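Local coordinates for protein DNA polymerase III subunit beta (Pseudomonas aeruginosa, PDB 4TSZ) that confers DNA tethering and processivity on DNA polymerases and other proteins, acting as the sliding clamp of replication, at residues Q263-A268 with E336-I341; L327-V332 with A349-A354; F4-E9 with Q41-T46. All blocks are in the same frame, centred on the assembly; numbering follows the deposited sequence.

Contact 1: residues Q263-A268 with E336-I341; sequences QQLREA and EQVRFI
L265, V338 and F340 carry the direct touch between residues 263-268 and 336-341, a clear example of one leucine docking a helix on a sheet. Followed along the helix, the account begins with Q263, whose exposed side chain lies along the helix toward its next turn: its NE2 gives a weak hydrogen bond, 3.5 Å long, to OE1 of E267. Beneath it the main chain makes the same step, E267 N bonding to Q263 O at 2.9 Å.

L265 then points at the strand. Its CG stands anti to its own carbonyl carbon (chi1 -69°), which carries the branch out from the helix, and CD1 lies anti to CA (chi2 164°), which extends that methyl toward the strand, where it does all the touching. It lies 3.7 Å from CG1 of V338 and 4.1 Å from CE1 of F340, meeting the phenyl ring obliquely. The two strand residues are themselves fitted together, since CG1 of V338 sits in the plane of the F340 ring at its edge. The helix methyl is therefore received by a methyl and a ring corner two residues apart on one side of the strand. L330 of helix 323-330 and V308 of strand 303-309 add to the apolar surroundings of L265. Farther along, R266 packs on L327 and L330, while A268 leans on E306 and V308.

A helix packed by an apolar side chain on an antiparallel sheet fits the DNA-clamp fold, whose domains each carry two helices against sheets; here it is the C-terminal domain of the beta subunit.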
ATOM      1  N   GLN E 263      11.537 -15.032 -18.897  1.00 38.96           N
ATOM      2  CA  GLN E 263      10.114 -15.071 -18.552  1.00 38.78           C
ATOM      3  C   GLN E 263       9.610 -16.473 -18.228  1.00 43.20           C
ATOM      4  O   GLN E 263       8.929 -16.638 -17.223  1.00 42.88           O
ATOM      5  CB  GLN E 263       9.255 -14.462 -19.661  1.00 40.31           C
ATOM      6  CG  GLN E 263       8.990 -12.974 -19.485  1.00 44.62           C
ATOM      7  CD  GLN E 263       7.942 -12.444 -20.427  1.00 61.99           C
ATOM      8  OE1 GLN E 263       8.107 -11.396 -21.025  1.00 46.26           O
ATOM      9  NE2 GLN E 263       6.802 -13.120 -20.527  1.00 70.02           N
ATOM     10  N   GLN E 264       9.964 -17.474 -19.053  1.00 40.40           N
ATOM     11  CA  GLN E 264       9.558 -18.868 -18.839  1.00 40.27           C
ATOM     12  C   GLN E 264      10.099 -19.394 -17.510  1.00 42.51           C
ATOM     13  O   GLN E 264       9.363 -20.038 -16.769  1.00 41.58           O
ATOM     14  CB  GLN E 264      10.042 -19.765 -19.983  1.00 42.05           C
ATOM     15  CG  GLN E 264       9.238 -19.644 -21.269  1.00 47.40           C
ATOM     16  CD  GLN E 264       9.564 -20.792 -22.192  1.00 72.31           C
ATOM     17  OE1 GLN E 264      10.643 -20.865 -22.781  1.00 68.30           O
ATOM     18  NE2 GLN E 264       8.655 -21.744 -22.296  1.00 70.47           N
ATOM     19  N   LEU E 265      11.378 -19.101 -17.207  1.00 39.69           N
ATOM     20  CA  LEU E 265      12.009 -19.523 -15.961  1.00 39.12           C
ATOM     21  C   LEU E 265      11.391 -18.824 -14.770  1.00 41.08           C
ATOM     22  O   LEU E 265      11.094 -19.480 -13.779  1.00 39.45           O
ATOM     23  CB  LEU E 265      13.538 -19.343 -16.000  1.00 39.71           C
ATOM     24  CG  LEU E 265      14.295 -20.289 -16.950  1.00 46.17           C
ATOM     25  CD1 LEU E 265      15.707 -19.794 -17.212  1.00 46.38           C
ATOM     26  CD2 LEU E 265      14.321 -21.724 -16.417  1.00 49.18           C
ATOM     27  N   ARG E 266      11.155 -17.500 -14.878  1.00 38.17           N
ATOM     28  CA  ARG E 266      10.535 -16.716 -13.821  1.00 36.40           C
ATOM     29  C   ARG E 266       9.128 -17.219 -13.500  1.00 38.10           C
ATOM     30  O   ARG E 266       8.807 -17.374 -12.321  1.00 35.99           O
ATOM     31  CB  ARG E 266      10.542 -15.203 -14.126  1.00 36.90           C
ATOM     32  CG  ARG E 266      10.104 -14.370 -12.905  1.00 42.55           C
ATOM     33  CD  ARG E 266       9.241 -13.162 -13.229  1.00 51.30           C
ATOM     34  NE  ARG E 266       7.986 -13.455 -13.940  1.00 56.11           N
ATOM     35  CZ  ARG E 266       6.828 -13.772 -13.356  1.00 65.52           C
ATOM     36  NH1 ARG E 266       6.756 -13.911 -12.039  1.00 50.87           N
ATOM     37  NH2 ARG E 266       5.743 -13.982 -14.090  1.00 49.36           N
ATOM     38  N   GLU E 267       8.321 -17.516 -14.542  1.00 35.65           N
ATOM     39  CA  GLU E 267       6.942 -18.011 -14.397  1.00 34.93           C
ATOM     40  C   GLU E 267       6.886 -19.382 -13.736  1.00 40.33           C
ATOM     41  O   GLU E 267       6.074 -19.592 -12.824  1.00 37.65           O
ATOM     42  CB  GLU E 267       6.205 -18.020 -15.742  1.00 36.84           C
ATOM     43  CG  GLU E 267       5.799 -16.633 -16.208  1.00 45.06           C
ATOM     44  CD  GLU E 267       5.705 -16.428 -17.712  1.00 65.67           C
ATOM     45  OE1 GLU E 267       5.526 -15.264 -18.137  1.00 53.77           O
ATOM     46  OE2 GLU E 267       5.831 -17.417 -18.470  1.00 59.94           O
ATOM     47  N   ALA E 268       7.773 -20.302 -14.172  1.00 40.06           N
ATOM     48  CA  ALA E 268       7.877 -21.655 -13.619  1.00 41.11           C
ATOM     49  C   ALA E 268       8.373 -21.630 -12.176  1.00 45.56           C
ATOM     50  O   ALA E 268       7.847 -22.381 -11.350  1.00 45.28           O
ATOM     51  CB  ALA E 268       8.804 -22.498 -14.476  1.00 42.84           C
ATOM     52  N   GLU E 336      15.982 -10.846 -22.660  1.00 46.67           N
ATOM     53  CA  GLU E 336      14.965 -11.868 -22.915  1.00 46.42           C
ATOM     54  C   GLU E 336      15.486 -13.264 -22.535  1.00 50.69           C
ATOM     55  O   GLU E 336      14.731 -14.088 -22.015  1.00 49.56           O
ATOM     56  CB  GLU E 336      14.657 -11.836 -24.398  1.00 48.50           C
ATOM     57  CG  GLU E 336      13.365 -12.495 -24.779  1.00 53.45           C
ATOM     58  CD  GLU E 336      13.047 -12.130 -26.203  1.00 51.63           C
ATOM     59  OE1 GLU E 336      12.414 -11.071 -26.404  1.00 43.94           O
ATOM     60  OE2 GLU E 336      13.474 -12.871 -27.116  1.00 50.75           O
ATOM     61  N   GLN E 337      16.773 -13.519 -22.822  1.00 48.27           N
ATOM     62  CA  GLN E 337      17.445 -14.763 -22.491  1.00 48.02           C
ATOM     63  C   GLN E 337      18.346 -14.549 -21.279  1.00 50.51           C
ATOM     64  O   GLN E 337      18.814 -13.431 -21.014  1.00 48.06           O
ATOM     65  CB  GLN E 337      18.244 -15.312 -23.679  1.00 51.03           C
ATOM     66  CG  GLN E 337      17.364 -15.881 -24.784  1.00 63.82           C
ATOM     67  CD  GLN E 337      18.170 -16.626 -25.814  1.00 74.19           C
ATOM     68  OE1 GLN E 337      19.141 -16.109 -26.376  1.00 72.94           O
ATOM     69  NE2 GLN E 337      17.773 -17.855 -26.098  1.00 61.39           N
ATOM     70  N   VAL E 338      18.573 -15.630 -20.543  1.00 46.85           N
ATOM     71  CA  VAL E 338      19.394 -15.625 -19.347  1.00 46.37           C
ATOM     72  C   VAL E 338      20.369 -16.803 -19.397  1.00 51.88           C
ATOM     73  O   VAL E 338      20.009 -17.900 -19.852  1.00 52.37           O
ATOM     74  CB  VAL E 338      18.532 -15.538 -18.049  1.00 47.54           C
ATOM     75  CG1 VAL E 338      17.546 -16.695 -17.911  1.00 46.72           C
ATOM     76  CG2 VAL E 338      19.395 -15.407 -16.804  1.00 47.09           C
ATOM     77  N   ARG E 339      21.615 -16.548 -18.989  1.00 48.01           N
ATOM     78  CA  ARG E 339      22.661 -17.562 -18.943  1.00 48.60           C
ATOM     79  C   ARG E 339      22.892 -18.010 -17.506  1.00 50.76           C
ATOM     80  O   ARG E 339      23.090 -17.177 -16.621  1.00 48.45           O
ATOM     81  CB  ARG E 339      23.978 -17.036 -19.534  1.00 48.24           C
ATOM     82  CG  ARG E 339      24.002 -16.916 -21.043  1.00 55.78           C
ATOM     83  CD  ARG E 339      25.376 -16.457 -21.522  1.00 60.85           C
ATOM     84  NE  ARG E 339      25.634 -15.043 -21.222  1.00 61.27           N
ATOM     85  CZ  ARG E 339      26.812 -14.551 -20.847  1.00 74.78           C
ATOM     86  NH1 ARG E 339      27.860 -15.355 -20.697  1.00 65.32           N
ATOM     87  NH2 ARG E 339      26.950 -13.252 -20.607  1.00 57.06           N
ATOM     88  N   PHE E 340      22.854 -19.327 -17.283  1.00 48.01           N
ATOM     89  CA  PHE E 340      23.149 -19.969 -16.003  1.00 47.42           C
ATOM     90  C   PHE E 340      24.396 -20.807 -16.257  1.00 53.99           C
ATOM     91  O   PHE E 340      24.453 -21.554 -17.241  1.00 55.00           O
ATOM     92  CB  PHE E 340      21.991 -20.863 -15.535  1.00 48.79           C
ATOM     93  CG  PHE E 340      20.875 -20.140 -14.821  1.00 49.04           C
ATOM     94  CD1 PHE E 340      19.934 -19.401 -15.531  1.00 52.03           C
ATOM     95  CD2 PHE E 340      20.751 -20.212 -13.442  1.00 50.18           C
ATOM     96  CE1 PHE E 340      18.902 -18.730 -14.865  1.00 51.56           C
ATOM     97  CE2 PHE E 340      19.702 -19.566 -12.782  1.00 52.09           C
ATOM     98  CZ  PHE E 340      18.791 -18.820 -13.495  1.00 49.67           C
ATOM     99  N   ILE E 341      25.424 -20.615 -15.434  1.00 50.48           N
ATOM    100  CA  ILE E 341      26.675 -21.360 -15.543  1.00 51.32           C
ATOM    101  C   ILE E 341      26.821 -22.146 -14.243  1.00 54.70           C
ATOM    102  O   ILE E 341      26.941 -21.564 -13.166  1.00 51.66           O
ATOM    103  CB  ILE E 341      27.897 -20.472 -15.912  1.00 55.21           C
ATOM    104  CG1 ILE E 341      27.648 -19.716 -17.251  1.00 55.60           C
ATOM    105  CG2 ILE E 341      29.177 -21.322 -16.003  1.00 58.06           C
ATOM    106  CD1 ILE E 341      28.469 -18.414 -17.474  1.00 62.53           C
TER

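Contact 2: residues L327-V332 with A349-A354; sequences LDVLGV and ALVHEA
V329 and V351 reach toward each other tip to tip, and following V329 outward shows a helix meeting a strand through one methyl group. Its CB points from helix 323-330 at the strand but stays short of V351. The branch that closes the distance is CG1, anti to the backbone N (chi1 171°), which comes to 3.7 Å from CG1 of V351 and 3.8 Å from its CB. V351 answers with the same choice, its CG1 also anti to N, so CG1 of V329 meets both the methyl and the branch point of its partner.

A few residues on, the join turns polar. A water donates to V332 O at 2.9 Å and, more weakly, to OE2 of E353 at 3.4 Å. That carboxylate oxygen has firmer partners in the backbone N of G334 and the guanidinium of R142, and these probably stabilise its negative charge.

V351 leans on V338 and F340 of strand 337-342. The helix lies across three neighbouring strands: V329 reaches 349-353 and also Y361 and V363 of strand 359-363, and L330 packs on V338 of 337-342, while L327 and L330 both touch helix 262-273.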
ATOM      1  N   LEU E 327      14.493 -15.995  -8.122  1.00 31.47           N
ATOM      2  CA  LEU E 327      13.511 -15.002  -8.564  1.00 30.68           C
ATOM      3  C   LEU E 327      14.075 -13.577  -8.457  1.00 33.95           C
ATOM      4  O   LEU E 327      13.872 -12.760  -9.362  1.00 32.32           O
ATOM      5  CB  LEU E 327      12.165 -15.154  -7.825  1.00 29.49           C
ATOM      6  CG  LEU E 327      11.329 -16.357  -8.261  1.00 34.30           C
ATOM      7  CD1 LEU E 327      10.325 -16.748  -7.193  1.00 32.75           C
ATOM      8  CD2 LEU E 327      10.637 -16.102  -9.617  1.00 35.99           C
ATOM      9  N   ASP E 328      14.849 -13.314  -7.397  1.00 31.01           N
ATOM     10  CA  ASP E 328      15.515 -12.026  -7.200  1.00 31.90           C
ATOM     11  C   ASP E 328      16.453 -11.707  -8.365  1.00 37.36           C
ATOM     12  O   ASP E 328      16.435 -10.586  -8.873  1.00 37.78           O
ATOM     13  CB  ASP E 328      16.318 -12.010  -5.896  1.00 32.93           C
ATOM     14  CG  ASP E 328      15.506 -11.923  -4.636  1.00 35.07           C
ATOM     15  OD1 ASP E 328      14.302 -11.595  -4.724  1.00 37.80           O
ATOM     16  OD2 ASP E 328      16.059 -12.215  -3.565  1.00 32.26           O
ATOM     17  N   VAL E 329      17.247 -12.705  -8.802  1.00 33.79           N
ATOM     18  CA  VAL E 329      18.180 -12.572  -9.917  1.00 32.16           C
ATOM     19  C   VAL E 329      17.422 -12.316 -11.225  1.00 36.79           C
ATOM     20  O   VAL E 329      17.762 -11.387 -11.961  1.00 35.67           O
ATOM     21  CB  VAL E 329      19.138 -13.790 -10.032  1.00 34.60           C
ATOM     22  CG1 VAL E 329      19.946 -13.731 -11.332  1.00 34.30           C
ATOM     23  CG2 VAL E 329      20.069 -13.878  -8.828  1.00 33.60           C
ATOM     24  N   LEU E 330      16.400 -13.147 -11.512  1.00 34.86           N
ATOM     25  CA  LEU E 330      15.621 -13.027 -12.739  1.00 35.66           C
ATOM     26  C   LEU E 330      14.929 -11.673 -12.873  1.00 40.85           C
ATOM     27  O   LEU E 330      14.848 -11.150 -13.985  1.00 40.64           O
ATOM     28  CB  LEU E 330      14.636 -14.201 -12.909  1.00 35.48           C
ATOM     29  CG  LEU E 330      15.264 -15.586 -13.119  1.00 39.77           C
ATOM     30  CD1 LEU E 330      14.229 -16.647 -13.058  1.00 39.92           C
ATOM     31  CD2 LEU E 330      16.051 -15.672 -14.432  1.00 44.43           C
ATOM     32  N   GLY E 331      14.526 -11.096 -11.732  1.00 38.44           N
ATOM     33  CA  GLY E 331      13.876  -9.794 -11.639  1.00 37.63           C
ATOM     34  C   GLY E 331      14.746  -8.624 -12.060  1.00 42.94           C
ATOM     35  O   GLY E 331      14.219  -7.551 -12.345  1.00 44.07           O
ATOM     36  N   VAL E 332      16.078  -8.811 -12.101  1.00 39.41           N
ATOM     37  CA  VAL E 332      17.032  -7.775 -12.519  1.00 38.79           C
ATOM     38  C   VAL E 332      17.698  -8.036 -13.894  1.00 43.58           C
ATOM     39  O   VAL E 332      18.399  -7.165 -14.402  1.00 42.91           O
ATOM     40  CB  VAL E 332      18.039  -7.350 -11.412  1.00 40.52           C
ATOM     41  CG1 VAL E 332      17.314  -6.782 -10.190  1.00 38.15           C
ATOM     42  CG2 VAL E 332      18.965  -8.499 -11.020  1.00 40.73           C
ATOM     43  N   ALA E 349      25.780 -21.154  -8.601  1.00 48.22           N
ATOM     44  CA  ALA E 349      25.272 -20.913  -9.940  1.00 47.03           C
ATOM     45  C   ALA E 349      25.793 -19.509 -10.266  1.00 48.57           C
ATOM     46  O   ALA E 349      25.813 -18.646  -9.386  1.00 46.13           O
ATOM     47  CB  ALA E 349      23.755 -20.895  -9.942  1.00 46.60           C
ATOM     48  N   LEU E 350      26.265 -19.302 -11.490  1.00 45.75           N
ATOM     49  CA  LEU E 350      26.694 -18.000 -11.982  1.00 45.26           C
ATOM     50  C   LEU E 350      25.653 -17.591 -13.011  1.00 49.24           C
ATOM     51  O   LEU E 350      25.288 -18.392 -13.877  1.00 48.68           O
ATOM     52  CB  LEU E 350      28.101 -18.044 -12.595  1.00 46.53           C
ATOM     53  CG  LEU E 350      28.658 -16.746 -13.245  1.00 51.61           C
ATOM     54  CD1 LEU E 350      28.772 -15.577 -12.237  1.00 50.24           C
ATOM     55  CD2 LEU E 350      30.012 -17.007 -13.906  1.00 54.46           C
ATOM     56  N   VAL E 351      25.115 -16.374 -12.865  1.00 44.72           N
ATOM     57  CA  VAL E 351      24.058 -15.889 -13.747  1.00 43.37           C
ATOM     58  C   VAL E 351      24.462 -14.573 -14.417  1.00 46.55           C
ATOM     59  O   VAL E 351      25.014 -13.684 -13.767  1.00 44.77           O
ATOM     60  CB  VAL E 351      22.676 -15.803 -13.029  1.00 45.34           C
ATOM     61  CG1 VAL E 351      21.541 -15.603 -14.034  1.00 44.54           C
ATOM     62  CG2 VAL E 351      22.403 -17.049 -12.186  1.00 45.10           C
ATOM     63  N   HIS E 352      24.187 -14.468 -15.724  1.00 44.09           N
ATOM     64  CA  HIS E 352      24.467 -13.289 -16.530  1.00 44.22           C
ATOM     65  C   HIS E 352      23.308 -13.003 -17.460  1.00 47.23           C
ATOM     66  O   HIS E 352      22.503 -13.892 -17.747  1.00 46.26           O
ATOM     67  CB  HIS E 352      25.691 -13.535 -17.441  1.00 46.63           C
ATOM     68  CG  HIS E 352      27.003 -13.724 -16.758  1.00 50.46           C
ATOM     69  ND1 HIS E 352      27.556 -12.738 -15.960  1.00 51.64           N
ATOM     70  CD2 HIS E 352      27.883 -14.745 -16.866  1.00 53.44           C
ATOM     71  CE1 HIS E 352      28.725 -13.213 -15.565  1.00 52.07           C
ATOM     72  NE2 HIS E 352      28.968 -14.415 -16.090  1.00 53.57           N
ATOM     73  N   GLU E 353      23.302 -11.786 -18.032  1.00 45.32           N
ATOM     74  CA  GLU E 353      22.396 -11.406 -19.109  1.00 45.99           C
ATOM     75  C   GLU E 353      22.904 -12.164 -20.347  1.00 52.17           C
ATOM     76  O   GLU E 353      24.043 -12.643 -20.345  1.00 51.56           O
ATOM     77  CB  GLU E 353      22.434  -9.893 -19.360  1.00 47.21           C
ATOM     78  CG  GLU E 353      21.789  -9.079 -18.256  1.00 48.47           C
ATOM     79  CD  GLU E 353      21.471  -7.632 -18.586  1.00 66.30           C
ATOM     80  OE1 GLU E 353      22.247  -6.992 -19.333  1.00 70.89           O
ATOM     81  OE2 GLU E 353      20.453  -7.126 -18.065  1.00 57.38           O
ATOM     82  N   ALA E 354      22.062 -12.299 -21.383  1.00 52.12           N
ATOM     83  CA  ALA E 354      22.397 -13.045 -22.592  1.00 54.25           C
ATOM     84  C   ALA E 354      23.593 -12.539 -23.377  1.00 60.85           C
ATOM     85  O   ALA E 354      24.382 -13.357 -23.857  1.00 61.22           O
ATOM     86  CB  ALA E 354      21.184 -13.130 -23.510  1.00 55.41           C
TER
HETATM   87  O   HOH W   1      21.266  -7.471 -14.766  1.00 37.43           O

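Contact 3: residues F4-E9 with Q41-T46; sequences FTIQRE and QQLSLT
F4 and L43 cross at about a right angle, the leucine laying a methyl over one face of the phenyl ring. CD1 of L43 is 4.3 Å from the ring centroid and 28° off the ring normal, a CH-pi contact. The other methyl, CD2, is shared: it lies 3.7 Å from CE2 of F4 and 4.0 Å from CD1 of I6. I6 also crosses L43 at roughly a right angle, so the forked leucine end is engaged by a ring and an aliphatic tip coming from the same strand. The ring gets there because CG of F4 is held between its backbone N and carbonyl carbon (chi1 64°), whereas I6 extends with CG1 anti to N.

Beyond this apolar join, the chain turns from strand into helix, with Q7 at the N-cap position. The side chain of Q7 bonds to D86 O. Next to it, R8 NH1 and E9 OE2 form a salt bridge of 2.8 Å, the carboxylate oxygen being met from above its plane; the same oxygen accepts the N-H of D86.

F4 and I6 belong to strand 3-7, outermost in its sheet within this chain and paired with 88-94, and L43 to strand 42-48. V38 of strand 33-39 packs on both F4 and L43, and I91 and L60 also touch the ring, so the contact joins that sheet to one that continues into the central domain.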
ATOM      1  N   PHE E   4      11.327  35.321   4.306  1.00 47.88           N
ATOM      2  CA  PHE E   4      11.359  35.123   2.859  1.00 47.29           C
ATOM      3  C   PHE E   4       9.971  34.790   2.310  1.00 50.92           C
ATOM      4  O   PHE E   4       9.073  34.391   3.055  1.00 49.85           O
ATOM      5  CB  PHE E   4      12.388  34.027   2.464  1.00 47.67           C
ATOM      6  CG  PHE E   4      12.091  32.635   2.966  1.00 46.96           C
ATOM      7  CD1 PHE E   4      12.496  32.232   4.238  1.00 48.29           C
ATOM      8  CD2 PHE E   4      11.425  31.717   2.163  1.00 48.29           C
ATOM      9  CE1 PHE E   4      12.231  30.937   4.699  1.00 47.78           C
ATOM     10  CE2 PHE E   4      11.146  30.430   2.632  1.00 50.12           C
ATOM     11  CZ  PHE E   4      11.548  30.047   3.900  1.00 46.81           C
ATOM     12  N   THR E   5       9.809  34.982   1.003  1.00 48.79           N
ATOM     13  CA  THR E   5       8.620  34.627   0.237  1.00 48.85           C
ATOM     14  C   THR E   5       9.061  33.590  -0.793  1.00 52.98           C
ATOM     15  O   THR E   5      10.202  33.645  -1.292  1.00 50.70           O
ATOM     16  CB  THR E   5       7.893  35.840  -0.375  1.00 54.83           C
ATOM     17  OG1 THR E   5       8.804  36.623  -1.143  1.00 59.04           O
ATOM     18  CG2 THR E   5       7.211  36.702   0.666  1.00 49.27           C
ATOM     19  N   ILE E   6       8.177  32.612  -1.055  1.00 49.67           N
ATOM     20  CA  ILE E   6       8.440  31.505  -1.973  1.00 49.41           C
ATOM     21  C   ILE E   6       7.120  30.944  -2.536  1.00 52.86           C
ATOM     22  O   ILE E   6       6.108  30.901  -1.827  1.00 50.60           O
ATOM     23  CB  ILE E   6       9.311  30.406  -1.251  1.00 51.41           C
ATOM     24  CG1 ILE E   6       9.857  29.332  -2.227  1.00 51.98           C
ATOM     25  CG2 ILE E   6       8.610  29.796  -0.012  1.00 50.29           C
ATOM     26  CD1 ILE E   6      11.105  28.574  -1.751  1.00 55.55           C
ATOM     27  N   GLN E   7       7.137  30.512  -3.808  1.00 49.92           N
ATOM     28  CA  GLN E   7       5.986  29.877  -4.444  1.00 49.41           C
ATOM     29  C   GLN E   7       5.868  28.483  -3.862  1.00 49.69           C
ATOM     30  O   GLN E   7       6.891  27.854  -3.576  1.00 47.05           O
ATOM     31  CB  GLN E   7       6.173  29.783  -5.970  1.00 52.03           C
ATOM     32  CG  GLN E   7       5.981  31.098  -6.718  1.00 77.99           C
ATOM     33  CD  GLN E   7       4.530  31.497  -6.850  1.00100.45           C
ATOM     34  OE1 GLN E   7       4.078  32.480  -6.249  1.00 95.01           O
ATOM     35  NE2 GLN E   7       3.766  30.745  -7.639  1.00 93.88           N
ATOM     36  N   ARG E   8       4.625  28.007  -3.676  1.00 46.79           N
ATOM     37  CA  ARG E   8       4.310  26.686  -3.117  1.00 45.45           C
ATOM     38  C   ARG E   8       5.172  25.561  -3.694  1.00 50.11           C
ATOM     39  O   ARG E   8       5.802  24.831  -2.932  1.00 48.44           O
ATOM     40  CB  ARG E   8       2.805  26.371  -3.277  1.00 42.28           C
ATOM     41  CG  ARG E   8       2.398  24.986  -2.778  1.00 41.87           C
ATOM     42  CD  ARG E   8       1.010  24.616  -3.244  1.00 47.44           C
ATOM     43  NE  ARG E   8       0.679  23.211  -2.983  1.00 45.71           N
ATOM     44  CZ  ARG E   8       0.928  22.205  -3.821  1.00 57.60           C
ATOM     45  NH1 ARG E   8       1.526  22.429  -4.984  1.00 49.71           N
ATOM     46  NH2 ARG E   8       0.582  20.966  -3.498  1.00 42.60           N
ATOM     47  N   GLU E   9       5.207  25.446  -5.032  1.00 48.81           N
ATOM     48  CA  GLU E   9       5.921  24.394  -5.763  1.00 48.84           C
ATOM     49  C   GLU E   9       7.433  24.478  -5.621  1.00 54.04           C
ATOM     50  O   GLU E   9       8.085  23.435  -5.558  1.00 54.05           O
ATOM     51  CB  GLU E   9       5.491  24.351  -7.243  1.00 51.28           C
ATOM     52  CG  GLU E   9       4.034  23.947  -7.454  1.00 58.89           C
ATOM     53  CD  GLU E   9       2.982  24.975  -7.059  1.00 74.69           C
ATOM     54  OE1 GLU E   9       3.328  26.177  -6.965  1.00 61.05           O
ATOM     55  OE2 GLU E   9       1.820  24.572  -6.819  1.00 66.44           O
ATOM     56  N   GLN E  41      20.189  35.569  -1.264  1.00 57.30           N
ATOM     57  CA  GLN E  41      18.980  35.184  -1.996  1.00 55.85           C
ATOM     58  C   GLN E  41      18.854  33.657  -2.179  1.00 56.70           C
ATOM     59  O   GLN E  41      18.236  33.190  -3.142  1.00 56.12           O
ATOM     60  CB  GLN E  41      18.857  35.965  -3.320  1.00 58.78           C
ATOM     61  CG  GLN E  41      18.612  37.469  -3.136  1.00 67.04           C
ATOM     62  CD  GLN E  41      17.366  37.780  -2.338  1.00 80.21           C
ATOM     63  OE1 GLN E  41      16.253  37.361  -2.677  1.00 73.72           O
ATOM     64  NE2 GLN E  41      17.528  38.519  -1.253  1.00 71.29           N
ATOM     65  N   GLN E  42      19.431  32.881  -1.239  1.00 51.57           N
ATOM     66  CA  GLN E  42      19.365  31.425  -1.272  1.00 50.55           C
ATOM     67  C   GLN E  42      18.792  30.839   0.003  1.00 53.00           C
ATOM     68  O   GLN E  42      19.224  31.187   1.107  1.00 51.25           O
ATOM     69  CB  GLN E  42      20.729  30.781  -1.575  1.00 52.73           C
ATOM     70  CG  GLN E  42      20.632  29.263  -1.865  1.00 72.55           C
ATOM     71  CD  GLN E  42      21.968  28.595  -2.076  1.00 94.36           C
ATOM     72  OE1 GLN E  42      22.738  28.380  -1.134  1.00 87.22           O
ATOM     73  NE2 GLN E  42      22.255  28.213  -3.313  1.00 87.51           N
ATOM     74  N   LEU E  43      17.830  29.916  -0.170  1.00 49.05           N
ATOM     75  CA  LEU E  43      17.249  29.129   0.901  1.00 47.34           C
ATOM     76  C   LEU E  43      17.815  27.709   0.784  1.00 50.88           C
ATOM     77  O   LEU E  43      17.766  27.104  -0.291  1.00 50.44           O
ATOM     78  CB  LEU E  43      15.700  29.104   0.842  1.00 46.74           C
ATOM     79  CG  LEU E  43      14.984  28.125   1.806  1.00 50.12           C
ATOM     80  CD1 LEU E  43      15.087  28.580   3.273  1.00 49.88           C
ATOM     81  CD2 LEU E  43      13.532  27.928   1.406  1.00 51.65           C
ATOM     82  N   SER E  44      18.353  27.189   1.891  1.00 47.49           N
ATOM     83  CA  SER E  44      18.856  25.821   1.971  1.00 46.50           C
ATOM     84  C   SER E  44      17.984  25.077   2.957  1.00 51.05           C
ATOM     85  O   SER E  44      17.622  25.631   4.000  1.00 51.23           O
ATOM     86  CB  SER E  44      20.316  25.790   2.416  1.00 48.92           C
ATOM     87  OG  SER E  44      21.156  26.347   1.415  1.00 58.69           O
ATOM     88  N   LEU E  45      17.614  23.837   2.615  1.00 47.61           N
ATOM     89  CA  LEU E  45      16.774  22.972   3.453  1.00 46.23           C
ATOM     90  C   LEU E  45      17.567  21.710   3.735  1.00 48.66           C
ATOM     91  O   LEU E  45      18.010  21.051   2.797  1.00 48.62           O
ATOM     92  CB  LEU E  45      15.420  22.629   2.767  1.00 46.31           C
ATOM     93  CG  LEU E  45      14.485  23.798   2.420  1.00 52.26           C
ATOM     94  CD1 LEU E  45      14.746  24.314   1.014  1.00 54.34           C
ATOM     95  CD2 LEU E  45      13.037  23.370   2.521  1.00 55.92           C
ATOM     96  N   THR E  46      17.779  21.390   5.017  1.00 44.77           N
ATOM     97  CA  THR E  46      18.547  20.210   5.401  1.00 44.28           C
ATOM     98  C   THR E  46      17.757  19.250   6.291  1.00 48.30           C
ATOM     99  O   THR E  46      17.136  19.672   7.265  1.00 47.57           O
ATOM    100  CB  THR E  46      19.900  20.620   6.016  1.00 49.48           C
ATOM    101  OG1 THR E  46      20.580  21.512   5.127  1.00 49.75           O
ATOM    102  CG2 THR E  46      20.794  19.421   6.339  1.00 46.05           C
TER

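Contacts 1 and 2 are two footings of one layer of helices on one sheet. Their centres are 8 Å apart, and their strands, 337-342 and 349-353, are neighbours: I341 N probably bonds to L350 O at 2.7 Å, and R339 NH2 to E353 O at 3.0 Å. In sequence they cross, helix 323-330 falling between the segments of contact 1. Contact 3 belongs to the N-terminal domain, on the opposite side of the chain's centre; its centre is about 50 Å from that of contact 1 and 45 Å from that of contact 2, with nearest atoms about 36 and 31 Å away. It joins two sheets, whereas the others pack helices on one.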